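Local coordinates for CREG-like beta-barrel domain-containing protein (Agrobacterium tumefaciens, PDB 3DNH) that is of unknown function but contains a beta-barrel of the pyridoxamine 5'-phosphate oxidase type, whose relatives often bind flavin mononucleotide, at residues Ala42-Leu47 with Thr77-Asn82; Phe71-Leu76 with Arg145-Arg150. All blocks are in the same frame, centred on the assembly; numbering follows the deposited sequence. Where two conformers were deposited one is given.

Contact 1. Residues Ala42-Leu47 with Thr77-Asn82; sequences AALATL and TLHARN
L44 holds its CG anti to the backbone N (chi1 -160°), while H79 on the helix has its CG between the backbone N and the carbonyl carbon (chi1 49°). These torsions place the two CG atoms; the outer branches then cross at about a right angle, L44 CD1 lying 3.9 Å from H79 CD2, a carbon of the imidazole. A branched aliphatic residue suits this buried place, because it meets the ring through carbon and asks for no polar partner. Further along the strand, T46 turns its CB to the helix, 4.1 Å from N82 CB. The T46 methyl is modelled implausibly close to the N82 amide, so its rotation is doubtful; as modelled, T46 OG1 is buried without a partner.

No direct hydrogen bond joins the segments. Instead L47 O lies 3.2 Å from N82 CB, and a water donates to L47 O at 2.6 Å and, weakly, to N82 O at 3.3 Å. The N82 amide is itself held: its OD1 is gripped side-on by the guanidinium of R81, with NE at 3.0 Å and NH2 at 2.9 Å. Both nitrogens come from the same face of the amide plane, while OD1 stays in the guanidinium plane. Arginine suits this role because NE and NH2 can share one acceptor, and NH2 still reaches T12 O of the second subunit. At the start of the helix T77 is the N-cap, its OG1 weakly accepting from A80 N.

Strand 41-47 pairs with both 54-63 and 88-93. An antiparallel barrel of this kind, with helix 78-85 packed against its strands, is consistent with the split barrel of the FMN-binding clan.

Contact 2. Residues Phe71-Leu76 with Arg145-Arg150; sequences FFAAGL and RLYRLR
F71 and Y147 form the apolar centre, their rings nearly parallel (planes at 19°) but slid so far apart that they barely overlap. What lies over the F71 face is instead Y147 CB, 4.0 Å from the ring centroid, a CH-pi contact offset toward the rim; F71 CE1 also approaches Y147 CD2 at 3.7 Å. F71 holds its CG between the backbone N and carbonyl carbon (chi1 60°), on the sheet face that also carries the Y147 side chain. A73 adds its CB, 3.6 Å from Y147 CE2; a small residue suits a place beside so broad a ring. On the opposite sheet face L146 CD1 lies 3.3 Å from F71 O, with F72 CB more distant.

Around these side chains runs antiparallel pairing. F71 and Y147 exchange two backbone bonds, as do A73 and R145, while F72 and L146 between them are the non-hydrogen-bonded pair; there F72 CA makes a CA-H...O contact of 3.2 Å with R145 O. At the polar edge R145, extended from CG to NE, lays one guanidinium face over G75 CA, which is 3.8 Å from R145 NE. With no side chain, G75 lets the flat cation lie against its backbone.

F71 and Y147 rest on M83 of helix 78-85. The other face meets helix 121-131, through L146 on V121 and A124 and, in the conformer given, F72 on Y128; strand 106-115 pairs along the far side of 144-157.

In the fold
The centres of the two contacts lie about 9 Å apart, and their segments alternate along the chain: 42-47, 71-76, 77-82, then 145-150. Strand 69-74 leads through a short turn into helix 78-85, so one strand-turn-helix unit supplies a segment to each contact. Contact 2 ties the strand of that unit to 144-157, whereas contact 1 sets its helix against 41-47, a different strand of the same six-stranded barrel. They meet where A80 CB packs 3.7 Å from Y147 OH and H79 NE2 lies 3.9 Å from A73 CB. The helix therefore bridges separate parts of the barrel wall. Both contacts also touch the second subunit, consistent with a barrel that takes part in the dimer.

Contact 1. Residues Ala42-Leu47 with Thr77-Asn82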
loop_
_atom_site.group_PDB
_atom_site.type_symbol
_atom_site.label_atom_id
_atom_site.label_comp_id
_atom_site.label_asym_id
_atom_site.label_seq_id
_atom_site.Cartn_x
_atom_site.Cartn_y
_atom_site.Cartn_z
ATOM N N ALA A 42 4.376 -3.422 -0.949
ATOM C CA ALA A 42 3.402 -4.386 -0.495
ATOM C C ALA A 42 2.855 -3.995 0.888
ATOM O O ALA A 42 3.593 -3.529 1.731
ATOM C CB ALA A 42 4.063 -5.752 -0.392
ATOM N N ALA A 43 1.554 -4.163 1.075
ATOM C CA ALA A 43 0.961 -4.204 2.381
ATOM C C ALA A 43 1.303 -5.569 2.984
ATOM O O ALA A 43 1.318 -6.590 2.298
ATOM C CB ALA A 43 -0.550 -4.033 2.244
ATOM N N LEU A 44 1.625 -5.585 4.275
ATOM C CA LEU A 44 2.009 -6.796 4.972
ATOM C C LEU A 44 1.173 -6.796 6.235
ATOM O O LEU A 44 1.218 -5.809 7.013
ATOM C CB LEU A 44 3.477 -6.687 5.429
ATOM C CG LEU A 44 4.327 -7.923 5.777
ATOM C CD1 LEU A 44 5.336 -7.640 6.920
ATOM C CD2 LEU A 44 3.572 -9.238 5.991
ATOM N N ALA A 45 0.461 -7.894 6.443
ATOM C CA ALA A 45 -0.307 -8.117 7.642
ATOM C C ALA A 45 0.245 -9.298 8.435
ATOM O O ALA A 45 0.615 -10.352 7.888
ATOM C CB ALA A 45 -1.799 -8.324 7.310
ATOM N N THR A 46 0.192 -9.131 9.748
ATOM C CA THR A 46 0.844 -9.975 10.702
ATOM C C THR A 46 -0.206 -10.094 11.837
ATOM O O THR A 46 -1.196 -9.340 11.861
ATOM C CB THR A 46 2.121 -9.155 10.990
ATOM O OG1 THR A 46 3.322 -9.756 10.470
ATOM C CG2 THR A 46 2.205 -8.420 12.252
ATOM N N LEU A 47 -0.026 -11.050 12.748
ATOM C CA LEU A 47 -0.985 -11.224 13.852
ATOM C C LEU A 47 -0.382 -10.866 15.203
ATOM O O LEU A 47 0.730 -11.292 15.542
ATOM C CB LEU A 47 -1.548 -12.661 13.895
ATOM C CG LEU A 47 -2.373 -13.231 12.719
ATOM C CD1 LEU A 47 -2.618 -14.744 12.933
ATOM C CD2 LEU A 47 -3.720 -12.503 12.535
ATOM N N THR A 77 11.134 -4.560 15.300
ATOM C CA THR A 77 9.821 -4.049 14.920
ATOM C C THR A 77 8.688 -4.986 15.370
ATOM O O THR A 77 8.882 -6.205 15.574
ATOM C CB THR A 77 9.702 -3.755 13.418
ATOM O OG1 THR A 77 9.743 -4.984 12.674
ATOM C CG2 THR A 77 10.803 -2.783 12.949
ATOM N N LEU A 78 7.515 -4.392 15.546
ATOM C CA LEU A 78 6.320 -5.133 15.892
ATOM C C LEU A 78 6.007 -6.268 14.913
ATOM O O LEU A 78 5.705 -7.373 15.343
ATOM C CB LEU A 78 5.142 -4.170 15.968
ATOM C CG LEU A 78 4.664 -3.576 17.303
ATOM C CD1 LEU A 78 5.351 -4.135 18.552
ATOM C CD2 LEU A 78 4.674 -2.048 17.302
ATOM N N HIS A 79 6.064 -6.009 13.600
ATOM C CA HIS A 79 5.736 -7.088 12.663
ATOM C C HIS A 79 6.764 -8.226 12.745
ATOM O O HIS A 79 6.381 -9.379 12.760
ATOM C CB HIS A 79 5.523 -6.603 11.221
ATOM C CG HIS A 79 6.601 -5.698 10.717
ATOM N ND1 HIS A 79 6.858 -4.460 11.271
ATOM C CD2 HIS A 79 7.463 -5.833 9.681
ATOM C CE1 HIS A 79 7.846 -3.879 10.610
ATOM N NE2 HIS A 79 8.235 -4.693 9.641
ATOM N N ALA A 80 8.059 -7.899 12.810
ATOM C CA ALA A 80 9.106 -8.918 13.043
ATOM C C ALA A 80 8.770 -9.781 14.251
ATOM O O ALA A 80 8.774 -11.024 14.143
ATOM C CB ALA A 80 10.475 -8.285 13.218
ATOM N N ARG A 81 8.480 -9.121 15.391
ATOM C CA ARG A 81 8.055 -9.782 16.608
ATOM C C ARG A 81 6.865 -10.688 16.331
ATOM O O ARG A 81 6.879 -11.866 16.733
ATOM C CB ARG A 81 7.680 -8.755 17.700
ATOM C CG ARG A 81 7.554 -9.288 19.179
ATOM C CD ARG A 81 6.160 -9.866 19.541
ATOM N NE ARG A 81 5.064 -9.011 19.041
ATOM C CZ ARG A 81 4.619 -7.922 19.648
ATOM N NH1 ARG A 81 5.148 -7.536 20.815
ATOM N NH2 ARG A 81 3.635 -7.218 19.100
ATOM N N ASN A 82 5.828 -10.133 15.695
ATOM C CA ASN A 82 4.583 -10.888 15.470
ATOM C C ASN A 82 4.883 -12.165 14.706
ATOM O O ASN A 82 4.452 -13.261 15.112
ATOM C CB ASN A 82 3.518 -10.052 14.740
ATOM C CG ASN A 82 2.951 -8.939 15.599
ATOM O OD1 ASN A 82 3.115 -8.951 16.809
ATOM N ND2 ASN A 82 2.301 -7.948 14.968
HETATM O O HOH W 1 1.505 -13.512 16.589
#

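Contact 2. Residues Phe71-Leu76 with Arg145-Arg150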
loop_
_atom_site.group_PDB
_atom_site.type_symbol
_atom_site.label_atom_id
_atom_site.label_comp_id
_atom_site.label_asym_id
_atom_site.label_seq_id
_atom_site.Cartn_x
_atom_site.Cartn_y
_atom_site.Cartn_z
ATOM N N PHE A 71 11.203 -10.510 1.442
ATOM C CA PHE A 71 11.237 -9.181 2.001
ATOM C C PHE A 71 12.109 -9.177 3.271
ATOM O O PHE A 71 12.491 -10.238 3.798
ATOM C CB PHE A 71 9.811 -8.660 2.270
ATOM C CG PHE A 71 9.023 -9.504 3.238
ATOM C CD1 PHE A 71 9.051 -9.228 4.609
ATOM C CD2 PHE A 71 8.234 -10.559 2.782
ATOM C CE1 PHE A 71 8.311 -10.019 5.523
ATOM C CE2 PHE A 71 7.495 -11.345 3.668
ATOM C CZ PHE A 71 7.531 -11.068 5.055
ATOM N N PHE A 72 12.405 -7.957 3.702
ATOM C CA PHE A 72 13.231 -7.717 4.853
ATOM C C PHE A 72 12.410 -6.990 5.895
ATOM O O PHE A 72 11.507 -6.204 5.548
ATOM C CB PHE A 72 14.450 -6.875 4.448
ATOM C CG PHE A 72 14.857 -5.870 5.472
ATOM C CD1 PHE A 72 15.675 -6.231 6.538
ATOM C CD2 PHE A 72 14.426 -4.544 5.367
ATOM C CE1 PHE A 72 16.056 -5.278 7.491
ATOM C CE2 PHE A 72 14.803 -3.584 6.325
ATOM C CZ PHE A 72 15.611 -3.956 7.385
ATOM N N ALA A 73 12.743 -7.243 7.162
ATOM C CA ALA A 73 12.145 -6.510 8.273
ATOM C C ALA A 73 13.245 -6.265 9.297
ATOM O O ALA A 73 14.013 -7.180 9.582
ATOM C CB ALA A 73 11.025 -7.287 8.916
ATOM N N ALA A 74 13.338 -5.043 9.821
ATOM C CA ALA A 74 14.237 -4.771 10.961
ATOM C C ALA A 74 13.776 -5.638 12.136
ATOM O O ALA A 74 12.578 -5.749 12.361
ATOM C CB ALA A 74 14.175 -3.309 11.326
ATOM N N GLY A 75 14.704 -6.251 12.877
ATOM C CA GLY A 75 14.332 -7.155 13.984
ATOM C C GLY A 75 13.580 -6.528 15.155
ATOM O O GLY A 75 12.756 -7.183 15.822
ATOM N N LEU A 76 13.855 -5.258 15.435
ATOM C CA LEU A 76 13.222 -4.617 16.596
ATOM C C LEU A 76 11.829 -4.009 16.291
ATOM O O LEU A 76 11.405 -3.062 16.930
ATOM C CB LEU A 76 14.191 -3.604 17.229
ATOM C CG LEU A 76 15.612 -4.106 17.551
ATOM C CD1 LEU A 76 16.364 -3.104 18.462
ATOM C CD2 LEU A 76 15.633 -5.524 18.194
ATOM N N ARG A 145 16.420 -8.787 9.328
ATOM C CA ARG A 145 15.784 -10.120 9.169
ATOM C C ARG A 145 15.212 -10.301 7.762
ATOM O O ARG A 145 14.601 -9.399 7.213
ATOM C CB ARG A 145 14.682 -10.347 10.200
ATOM C CG ARG A 145 15.204 -10.464 11.626
ATOM C CD ARG A 145 14.205 -11.071 12.567
ATOM N NE ARG A 145 14.723 -10.961 13.927
ATOM C CZ ARG A 145 13.981 -11.047 15.024
ATOM N NH1 ARG A 145 12.674 -11.271 14.934
ATOM N NH2 ARG A 145 14.550 -10.909 16.213
ATOM N N LEU A 146 15.395 -11.486 7.208
ATOM C CA LEU A 146 15.059 -11.763 5.822
ATOM C C LEU A 146 14.037 -12.911 5.748
ATOM O O LEU A 146 14.246 -13.960 6.347
ATOM C CB LEU A 146 16.342 -12.181 5.156
ATOM C CG LEU A 146 16.634 -11.884 3.705
ATOM C CD1 LEU A 146 15.652 -10.902 3.077
ATOM C CD2 LEU A 146 18.084 -11.376 3.687
ATOM N N TYR A 147 12.955 -12.727 4.998
ATOM C CA TYR A 147 11.860 -13.731 4.966
ATOM C C TYR A 147 11.412 -13.995 3.549
ATOM O O TYR A 147 11.407 -13.093 2.771
ATOM C CB TYR A 147 10.636 -13.170 5.654
ATOM C CG TYR A 147 10.839 -12.638 7.039
ATOM C CD1 TYR A 147 10.499 -13.403 8.159
ATOM C CD2 TYR A 147 11.281 -11.328 7.229
ATOM C CE1 TYR A 147 10.642 -12.884 9.455
ATOM C CE2 TYR A 147 11.445 -10.828 8.465
ATOM C CZ TYR A 147 11.120 -11.597 9.583
ATOM O OH TYR A 147 11.279 -11.036 10.800
ATOM N N ARG A 148 10.979 -15.213 3.218
ATOM C CA ARG A 148 10.225 -15.356 1.969
ATOM C C ARG A 148 8.804 -15.828 2.250
ATOM O O ARG A 148 8.523 -16.497 3.271
ATOM C CB ARG A 148 10.972 -16.207 0.895
ATOM C CG ARG A 148 11.306 -17.578 1.347
ATOM C CD ARG A 148 11.812 -18.493 0.211
ATOM N NE ARG A 148 13.134 -18.143 -0.273
ATOM C CZ ARG A 148 14.283 -18.638 0.203
ATOM N NH1 ARG A 148 14.311 -19.506 1.213
ATOM N NH2 ARG A 148 15.426 -18.237 -0.320
ATOM N N LEU A 149 7.905 -15.416 1.371
ATOM C CA LEU A 149 6.516 -15.785 1.485
ATOM C C LEU A 149 6.365 -17.207 0.980
ATOM O O LEU A 149 6.769 -17.514 -0.150
ATOM C CB LEU A 149 5.620 -14.813 0.691
ATOM C CG LEU A 149 4.137 -15.201 0.661
ATOM C CD1 LEU A 149 3.510 -15.253 2.044
ATOM C CD2 LEU A 149 3.385 -14.238 -0.252
ATOM N N ARG A 150 5.809 -18.069 1.829
ATOM C CA ARG A 150 5.317 -19.352 1.378
ATOM C C ARG A 150 3.839 -19.169 1.061
ATOM O O ARG A 150 3.026 -19.108 1.969
ATOM C CB ARG A 150 5.466 -20.396 2.481
ATOM C CG ARG A 150 5.372 -21.805 1.959
ATOM C CD ARG A 150 5.232 -22.868 3.037
ATOM N NE ARG A 150 5.887 -22.558 4.310
ATOM C CZ ARG A 150 5.614 -23.178 5.457
ATOM N NH1 ARG A 150 4.710 -24.136 5.490
ATOM N NH2 ARG A 150 6.239 -22.851 6.581
#